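Local coordinates for protein transcription factor inhibitor I-kappa-B-beta (Mus musculus, PDB 1OY3) that inhibits NF-kappa-B by complexing with it and trapping it in the cytoplasm through a stack of ankyrin repeats, at residues 15-20 against 49-54; 150-155 against 184-189. All coordinates share one frame; numbering follows the deposited sequence.

Interaction 1. Residues 15-20 against 49-54; sequences LAVIHQ and LHLAAI
Leu15 O, gripped by both His19 N (2.9 Å) and His19 ND1 (3.1 Å), anchors the last turn of the helix whose Val17 and Ile18 pack on Leu51. The setting is an ankyrin stack: helix 12-18 of the first repeat lies beside helix 48-55 of the second, with the CA atoms of Val17 and Ala52 6.3 Å apart. The two donors reach the carbonyl from opposite faces of its plane. The side-chain bond is bent, with an N-H...O angle of 143°, yet the oxygen lies almost in the imidazole plane, which fixes the ring's rotation. The ring's stack against an aromatic side chain of another protein links this helix end to the partner surface. Gln20 then leaves the helix with positive phi (46°) in a Schellman motif.

Across the repeats the contact is wholly apolar and buried. Val17 and Leu51 both aim at the opposite helix, and their side chains meet at about a right angle. Val17 CG2, set between the backbone N and the carbonyl carbon, presses on Leu51 CB at 3.2 Å, a separation so short that its exact value is doubtful. Ala52, the next residue along, also packs on Val61 and Leu64 of helix 58-66. Leu51 CD1 touches both Val17 and Ile18, lying 3.6 Å from Val17 CG2 and 4.1 Å from Ile18 CG1.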
loop_
_atom_site.group_PDB
_atom_site.type_symbol
_atom_site.label_atom_id
_atom_site.label_comp_id
_atom_site.label_asym_id
_atom_site.label_seq_id
_atom_site.Cartn_x
_atom_site.Cartn_y
_atom_site.Cartn_z
ATOM N N LEU C 15 -13.859 -21.136 -1.664
ATOM C CA LEU C 15 -14.927 -21.385 -0.709
ATOM C C LEU C 15 -14.536 -22.400 0.354
ATOM O O LEU C 15 -15.069 -22.372 1.457
ATOM C CB LEU C 15 -16.194 -21.842 -1.441
ATOM C CG LEU C 15 -16.781 -20.831 -2.430
ATOM C CD1 LEU C 15 -17.954 -21.453 -3.166
ATOM C CD2 LEU C 15 -17.210 -19.584 -1.689
ATOM N N ALA C 16 -13.608 -23.295 0.031
ATOM C CA ALA C 16 -13.180 -24.283 1.013
ATOM C C ALA C 16 -12.454 -23.557 2.147
ATOM O O ALA C 16 -12.628 -23.900 3.313
ATOM C CB ALA C 16 -12.257 -25.326 0.369
ATOM N N VAL C 17 -11.652 -22.548 1.803
ATOM C CA VAL C 17 -10.926 -21.794 2.822
ATOM C C VAL C 17 -11.845 -20.765 3.481
ATOM O O VAL C 17 -11.769 -20.553 4.685
ATOM C CB VAL C 17 -9.671 -21.087 2.233
ATOM C CG1 VAL C 17 -8.977 -22.012 1.243
ATOM C CG2 VAL C 17 -10.046 -19.791 1.574
ATOM N N ILE C 18 -12.715 -20.131 2.697
ATOM C CA ILE C 18 -13.652 -19.157 3.250
ATOM C C ILE C 18 -14.481 -19.856 4.326
ATOM O O ILE C 18 -14.716 -19.300 5.393
ATOM C CB ILE C 18 -14.622 -18.625 2.184
ATOM C CG1 ILE C 18 -13.874 -17.759 1.179
ATOM C CG2 ILE C 18 -15.738 -17.828 2.849
ATOM C CD1 ILE C 18 -14.605 -17.598 -0.141
ATOM N N HIS C 19 -14.924 -21.077 4.030
ATOM C CA HIS C 19 -15.722 -21.845 4.978
ATOM C C HIS C 19 -14.887 -22.680 5.951
ATOM O O HIS C 19 -15.427 -23.442 6.755
ATOM C CB HIS C 19 -16.717 -22.742 4.234
ATOM C CG HIS C 19 -17.873 -21.993 3.648
ATOM N ND1 HIS C 19 -17.861 -21.487 2.366
ATOM C CD2 HIS C 19 -19.051 -21.609 4.194
ATOM C CE1 HIS C 19 -18.983 -20.821 2.150
ATOM N NE2 HIS C 19 -19.721 -20.880 3.244
ATOM N N GLN C 20 -13.569 -22.534 5.878
ATOM C CA GLN C 20 -12.683 -23.259 6.776
ATOM C C GLN C 20 -13.069 -24.732 6.873
ATOM O O GLN C 20 -13.231 -25.274 7.971
ATOM C CB GLN C 20 -12.737 -22.611 8.162
ATOM C CG GLN C 20 -12.238 -21.174 8.176
ATOM C CD GLN C 20 -12.526 -20.456 9.478
ATOM O OE1 GLN C 20 -12.069 -20.866 10.545
ATOM N NE2 GLN C 20 -13.288 -19.374 9.393
ATOM N N LEU C 49 -4.569 -19.192 -1.585
ATOM C CA LEU C 49 -3.445 -18.929 -0.683
ATOM C C LEU C 49 -3.681 -17.591 0.007
ATOM O O LEU C 49 -3.569 -17.486 1.215
ATOM C CB LEU C 49 -2.121 -18.856 -1.463
ATOM C CG LEU C 49 -0.848 -19.475 -0.872
ATOM C CD1 LEU C 49 0.376 -18.645 -1.282
ATOM C CD2 LEU C 49 -0.957 -19.554 0.625
ATOM N N HIS C 50 -3.999 -16.570 -0.785
ATOM C CA HIS C 50 -4.258 -15.227 -0.266
ATOM C C HIS C 50 -5.309 -15.286 0.833
ATOM O O HIS C 50 -5.171 -14.670 1.891
ATOM C CB HIS C 50 -4.786 -14.305 -1.368
ATOM C CG HIS C 50 -3.757 -13.861 -2.359
ATOM N ND1 HIS C 50 -3.922 -14.019 -3.720
ATOM C CD2 HIS C 50 -2.592 -13.191 -2.197
ATOM C CE1 HIS C 50 -2.906 -13.462 -4.354
ATOM N NE2 HIS C 50 -2.084 -12.951 -3.453
ATOM N N LEU C 51 -6.381 -16.017 0.563
ATOM C CA LEU C 51 -7.453 -16.140 1.538
ATOM C C LEU C 51 -6.957 -16.784 2.826
ATOM O O LEU C 51 -7.271 -16.318 3.913
ATOM C CB LEU C 51 -8.603 -16.964 0.943
ATOM C CG LEU C 51 -9.293 -16.248 -0.219
ATOM C CD1 LEU C 51 -10.327 -17.165 -0.880
ATOM C CD2 LEU C 51 -9.934 -14.972 0.299
ATOM N N ALA C 52 -6.180 -17.853 2.692
ATOM C CA ALA C 52 -5.652 -18.576 3.838
ATOM C C ALA C 52 -4.742 -17.658 4.659
ATOM O O ALA C 52 -4.767 -17.686 5.896
ATOM C CB ALA C 52 -4.873 -19.811 3.358
ATOM N N ALA C 53 -3.954 -16.844 3.963
ATOM C CA ALA C 53 -3.040 -15.913 4.624
ATOM C C ALA C 53 -3.792 -14.859 5.436
ATOM O O ALA C 53 -3.423 -14.551 6.571
ATOM C CB ALA C 53 -2.148 -15.232 3.594
ATOM N N ILE C 54 -4.846 -14.316 4.850
ATOM C CA ILE C 54 -5.648 -13.304 5.511
ATOM C C ILE C 54 -6.272 -13.884 6.764
ATOM O O ILE C 54 -6.336 -13.217 7.797
ATOM C CB ILE C 54 -6.765 -12.776 4.568
ATOM C CG1 ILE C 54 -6.144 -11.916 3.463
ATOM C CG2 ILE C 54 -7.789 -11.962 5.353
ATOM C CD1 ILE C 54 -7.073 -11.652 2.304
#

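Interaction 2. Residues 150-155 against 184-189; sequences QLEAEN and LNKPEP
Glu152 and Lys186 join two loops of the ankyrin stack, one before the helix pair 161-167 and 171-180 and one after it. The direct interaction is ionic: Lys186 NZ donates to Glu152 OE2 at 2.6 Å in a salt bridge. The amine comes from above the carboxylate, 36° out of its plane. Lys186 sets off with CG anti to the backbone N (chi1 179°), and bends at chi2, chi3 and chi4 then put NZ over the Glu152 carboxylate. Glu152 bends too, at chi2 (-57°), which brings its carboxylate round to the amine, although the CA atoms of Glu152 and Lys186 are 8.8 Å apart. Lys186 NZ also has a long, weak ion pair with Asp183 OD2.

Bonds between side chain and backbone hold each partner in place. Glu152 OE1, the second oxygen of the bridging carboxylate, accepts from Asp183 N, and Lys186 O accepts from His163 NE2, tying its loop to helix 161-167.

A backbone bond shapes the first loop. Gln150 to Ala153 form a type I beta turn, with Ala153 N 3.3 Å from Gln150 O, and this places Glu152 at the turn's third position.

A water gives the indirect link, letting the amine serve both the side chain and the backbone of one glutamate: it donates to Glu152 O at 2.6 Å and accepts from Lys186 NZ at 2.7 Å.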
loop_
_atom_site.group_PDB
_atom_site.type_symbol
_atom_site.label_atom_id
_atom_site.label_comp_id
_atom_site.label_asym_id
_atom_site.label_seq_id
_atom_site.Cartn_x
_atom_site.Cartn_y
_atom_site.Cartn_z
ATOM N N GLN C 150 10.077 -13.880 -2.527
ATOM C CA GLN C 150 8.896 -13.314 -1.864
ATOM C C GLN C 150 9.291 -12.091 -1.034
ATOM O O GLN C 150 8.514 -11.138 -0.875
ATOM C CB GLN C 150 8.264 -14.335 -0.915
ATOM C CG GLN C 150 7.660 -15.572 -1.567
ATOM C CD GLN C 150 7.250 -16.622 -0.530
ATOM O OE1 GLN C 150 6.257 -16.455 0.182
ATOM N NE2 GLN C 150 8.031 -17.694 -0.430
ATOM N N LEU C 151 10.511 -12.129 -0.520
ATOM C CA LEU C 151 11.043 -11.090 0.340
ATOM C C LEU C 151 11.098 -9.708 -0.264
ATOM O O LEU C 151 10.931 -8.714 0.431
ATOM C CB LEU C 151 12.449 -11.478 0.821
ATOM C CG LEU C 151 12.562 -12.761 1.645
ATOM C CD1 LEU C 151 14.026 -12.957 2.045
ATOM C CD2 LEU C 151 11.659 -12.678 2.880
ATOM N N GLU C 152 11.356 -9.634 -1.557
ATOM C CA GLU C 152 11.447 -8.331 -2.181
ATOM C C GLU C 152 10.311 -8.055 -3.166
ATOM O O GLU C 152 10.378 -7.122 -3.959
ATOM C CB GLU C 152 12.826 -8.180 -2.825
ATOM C CG GLU C 152 13.951 -8.324 -1.787
ATOM C CD GLU C 152 13.822 -7.321 -0.645
ATOM O OE1 GLU C 152 14.099 -7.689 0.524
ATOM O OE2 GLU C 152 13.452 -6.159 -0.918
ATOM N N ALA C 153 9.256 -8.863 -3.089
ATOM C CA ALA C 153 8.099 -8.659 -3.951
ATOM C C ALA C 153 7.497 -7.311 -3.537
ATOM O O ALA C 153 7.376 -7.017 -2.351
ATOM C CB ALA C 153 7.073 -9.784 -3.750
ATOM N N GLU C 154 7.135 -6.476 -4.500
ATOM C CA GLU C 154 6.564 -5.198 -4.123
ATOM C C GLU C 154 5.122 -5.061 -4.566
ATOM O O GLU C 154 4.763 -5.451 -5.672
ATOM C CB GLU C 154 7.405 -4.027 -4.672
ATOM C CG GLU C 154 7.380 -3.847 -6.173
ATOM C CD GLU C 154 7.892 -2.474 -6.609
ATOM O OE1 GLU C 154 8.218 -2.313 -7.807
ATOM O OE2 GLU C 154 7.957 -1.553 -5.765
ATOM N N ASN C 155 4.286 -4.515 -3.690
ATOM C CA ASN C 155 2.892 -4.326 -4.043
ATOM C C ASN C 155 2.782 -3.036 -4.828
ATOM O O ASN C 155 3.797 -2.384 -5.115
ATOM C CB ASN C 155 2.001 -4.268 -2.797
ATOM C CG ASN C 155 2.425 -3.189 -1.822
ATOM O OD1 ASN C 155 2.886 -2.121 -2.224
ATOM N ND2 ASN C 155 2.246 -3.457 -0.522
ATOM N N LEU C 184 16.976 -4.821 4.595
ATOM C CA LEU C 184 16.655 -3.817 5.614
ATOM C C LEU C 184 16.878 -2.355 5.215
ATOM O O LEU C 184 16.594 -1.448 6.004
ATOM C CB LEU C 184 17.450 -4.104 6.897
ATOM C CG LEU C 184 16.965 -5.157 7.914
ATOM C CD1 LEU C 184 16.056 -6.205 7.278
ATOM C CD2 LEU C 184 18.183 -5.806 8.527
ATOM N N ASN C 185 17.378 -2.106 4.009
ATOM C CA ASN C 185 17.630 -0.722 3.599
ATOM C C ASN C 185 16.772 -0.259 2.432
ATOM O O ASN C 185 16.835 0.902 2.041
ATOM C CB ASN C 185 19.104 -0.540 3.218
ATOM C CG ASN C 185 20.044 -0.887 4.349
ATOM O OD1 ASN C 185 19.868 -0.426 5.477
ATOM N ND2 ASN C 185 21.058 -1.701 4.052
ATOM N N LYS C 186 15.984 -1.178 1.883
ATOM C CA LYS C 186 15.115 -0.929 0.732
ATOM C C LYS C 186 14.184 0.273 0.874
ATOM O O LYS C 186 13.265 0.268 1.694
ATOM C CB LYS C 186 14.286 -2.189 0.447
ATOM C CG LYS C 186 13.313 -2.066 -0.722
ATOM C CD LYS C 186 14.007 -1.835 -2.055
ATOM C CE LYS C 186 14.955 -2.974 -2.428
ATOM N NZ LYS C 186 14.298 -4.304 -2.603
ATOM N N PRO C 187 14.396 1.314 0.056
ATOM C CA PRO C 187 13.545 2.507 0.130
ATOM C C PRO C 187 12.202 2.283 -0.565
ATOM O O PRO C 187 12.162 1.652 -1.615
ATOM C CB PRO C 187 14.355 3.574 -0.620
ATOM C CG PRO C 187 15.726 2.959 -0.816
ATOM C CD PRO C 187 15.452 1.495 -0.947
ATOM N N GLU C 188 11.106 2.767 0.018
ATOM C CA GLU C 188 9.821 2.654 -0.671
ATOM C C GLU C 188 9.871 3.851 -1.647
ATOM O O GLU C 188 10.523 4.864 -1.367
ATOM C CB GLU C 188 8.637 2.710 0.311
ATOM C CG GLU C 188 8.526 3.922 1.197
ATOM C CD GLU C 188 8.273 5.192 0.416
ATOM O OE1 GLU C 188 7.518 5.134 -0.579
ATOM O OE2 GLU C 188 8.820 6.249 0.809
ATOM N N PRO C 189 9.203 3.744 -2.805
ATOM C CA PRO C 189 9.200 4.798 -3.826
ATOM C C PRO C 189 8.427 6.124 -3.788
ATOM O O PRO C 189 8.613 6.928 -4.702
ATOM C CB PRO C 189 8.883 4.014 -5.102
ATOM C CG PRO C 189 7.934 2.972 -4.613
ATOM C CD PRO C 189 8.591 2.506 -3.330
HETATM O O HOH W 1 12.194 -5.256 -4.082
#

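How the interactions relate
Both contacts join neighbouring layers of one ankyrin stack, and both segments of interaction 1 precede those of interaction 2 in the chain. Their centres lie 26 Å apart and their nearest atoms about 6 Å apart, without touching. They share no helix, and the chain between them includes helices 58-66, 81-85 and 91-97 and the unmodelled residues 109-143. Interaction 1 couples helices 12-18 and 48-55 of the first two repeats by buried apolar packing, whereas interaction 2 couples loops flanking helices 161-167 and 171-180 by charge and water. They are two kinds of contact between neighbouring layers of an elongated NF-kappa-B inhibitor, one buried and one at its surface.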